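CymD (Pseudomonas putida, PDB 6Z34) is an outer membrane channel of the FadL family that probably takes up monoaromatic hydrocarbons by lateral diffusion through its barrel wall. Local coordinates at residues Q14-I19 with V352-V357. Numbering follows the deposited sequence.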
loop_
_atom_site.group_PDB
_atom_site.type_symbol
_atom_site.label_atom_id
_atom_site.label_comp_id
_atom_site.label_asym_id
_atom_site.label_seq_id
_atom_site.Cartn_x
_atom_site.Cartn_y
_atom_site.Cartn_z
ATOM N N GLN A 14 0.680 10.713 -8.162
ATOM C CA GLN A 14 1.844 9.956 -8.633
ATOM C C GLN A 14 2.602 10.710 -9.719
ATOM O O GLN A 14 3.829 10.636 -9.786
ATOM C CB GLN A 14 1.432 8.572 -9.150
ATOM C CG GLN A 14 1.081 7.556 -8.067
ATOM C CD GLN A 14 0.619 6.222 -8.634
ATOM O OE1 GLN A 14 1.134 5.752 -9.647
ATOM N NE2 GLN A 14 -0.362 5.612 -7.985
ATOM N N GLY A 15 1.892 11.428 -10.594
ATOM C CA GLY A 15 2.580 12.196 -11.614
ATOM C C GLY A 15 3.449 13.287 -11.036
ATOM O O GLY A 15 4.368 13.770 -11.714
ATOM N N MET A 16 3.189 13.675 -9.787
ATOM C CA MET A 16 3.914 14.735 -9.100
ATOM C C MET A 16 4.733 14.171 -7.943
ATOM O O MET A 16 4.844 14.798 -6.888
ATOM C CB MET A 16 2.927 15.799 -8.614
ATOM C CG MET A 16 2.083 16.423 -9.744
ATOM S SD MET A 16 1.144 17.903 -9.258
ATOM C CE MET A 16 -0.345 17.059 -8.842
ATOM N N GLY A 17 5.273 12.963 -8.123
ATOM C CA GLY A 17 6.210 12.406 -7.174
ATOM C C GLY A 17 5.634 11.971 -5.845
ATOM O O GLY A 17 6.412 11.673 -4.940
ATOM N N GLY A 18 4.305 11.932 -5.689
ATOM C CA GLY A 18 3.681 11.474 -4.454
ATOM C C GLY A 18 3.045 12.527 -3.562
ATOM O O GLY A 18 2.612 12.196 -2.447
ATOM N N ILE A 19 2.950 13.776 -4.007
ATOM C CA ILE A 19 2.445 14.821 -3.126
ATOM C C ILE A 19 0.939 14.670 -2.935
ATOM O O ILE A 19 0.278 13.943 -3.684
ATOM C CB ILE A 19 2.816 16.200 -3.683
ATOM C CG1 ILE A 19 2.263 16.339 -5.105
ATOM C CG2 ILE A 19 4.355 16.368 -3.660
ATOM C CD1 ILE A 19 0.793 16.832 -5.180
ATOM N N VAL A 352 -3.073 19.340 -19.002
ATOM C CA VAL A 352 -2.310 19.604 -17.789
ATOM C C VAL A 352 -1.105 18.677 -17.802
ATOM O O VAL A 352 -1.242 17.487 -18.115
ATOM C CB VAL A 352 -3.172 19.363 -16.531
ATOM C CG1 VAL A 352 -2.361 19.548 -15.294
ATOM C CG2 VAL A 352 -4.382 20.279 -16.535
ATOM N N PHE A 353 0.075 19.211 -17.479
ATOM C CA PHE A 353 1.306 18.424 -17.487
ATOM C C PHE A 353 1.961 18.424 -16.111
ATOM O O PHE A 353 2.012 19.458 -15.440
ATOM C CB PHE A 353 2.275 18.948 -18.537
ATOM C CG PHE A 353 1.767 18.791 -19.929
ATOM C CD1 PHE A 353 1.709 17.544 -20.517
ATOM C CD2 PHE A 353 1.306 19.884 -20.642
ATOM C CE1 PHE A 353 1.218 17.394 -21.804
ATOM C CE2 PHE A 353 0.815 19.741 -21.925
ATOM C CZ PHE A 353 0.768 18.496 -22.507
ATOM N N ARG A 354 2.454 17.252 -15.692
ATOM C CA ARG A 354 2.994 17.066 -14.351
ATOM C C ARG A 354 4.358 16.376 -14.394
ATOM O O ARG A 354 4.672 15.634 -15.325
ATOM C CB ARG A 354 2.053 16.234 -13.469
ATOM C CG ARG A 354 0.590 16.440 -13.728
ATOM C CD ARG A 354 -0.217 16.128 -12.493
ATOM N NE ARG A 354 -1.541 16.722 -12.595
ATOM C CZ ARG A 354 -2.511 16.263 -13.378
ATOM N NH1 ARG A 354 -2.319 15.184 -14.127
ATOM N NH2 ARG A 354 -3.684 16.888 -13.410
ATOM N N ALA A 355 5.167 16.618 -13.363
ATOM C CA ALA A 355 6.434 15.912 -13.190
ATOM C C ALA A 355 6.784 15.908 -11.709
ATOM O O ALA A 355 6.370 16.803 -10.969
ATOM C CB ALA A 355 7.568 16.541 -14.005
ATOM N N GLY A 356 7.537 14.896 -11.276
ATOM C CA GLY A 356 7.824 14.778 -9.859
ATOM C C GLY A 356 9.044 13.939 -9.562
ATOM O O GLY A 356 9.517 13.166 -10.402
ATOM N N VAL A 357 9.544 14.099 -8.336
ATOM C CA VAL A 357 10.659 13.326 -7.816
ATOM C C VAL A 357 10.262 12.776 -6.457
ATOM O O VAL A 357 9.643 13.472 -5.644
ATOM C CB VAL A 357 11.941 14.173 -7.697
ATOM C CG1 VAL A 357 13.069 13.344 -7.130
ATOM C CG2 VAL A 357 12.337 14.718 -9.044
#
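M16 and R354 make the side-chain packing between the end of helix 10-15 and strand 351-362. The two chains pass at a slant. M16 CG lies 3.6 Å from R354 CD, and M16 CE comes within 3.8 Å of the same carbon. The M16 chain bends at its last torsion (chi3 -93°), which places CE there. An alanine in place of M16 would probably open a gap beside R354 CB and CD, though the guanidinium would keep its bonds to Q344 and S386.

The polar end of R354 is held by other strands: NE hydrogen-bonds to Q344 OE1 and NH1 to S386 OG. V352 CG1 lies 3.4 Å over one face of the R354 guanidinium, nearer its rim than its centre.

Backbone packing is close where both sides are glycine. G17 CA and G356 CA are 3.9 Å apart, and M16 C is 3.7 Å from G356 CA. A side chain on G356 would clash with G17 N and M16 C; one on G17 would clash with V357 O. G17 O accepts a hydrogen bond from S340 OG on strand 336-347.

G17, with positive phi (72°), is the C-prime residue of a Schellman motif ending the helix, with hydrogen bonds from G18 N to S13 O and from G17 N to Q14 O. The contact sets this N-terminal segment against the inner face of the barrel wall, consistent with the N-terminal hatch that plugs the barrel in FadL-family channels.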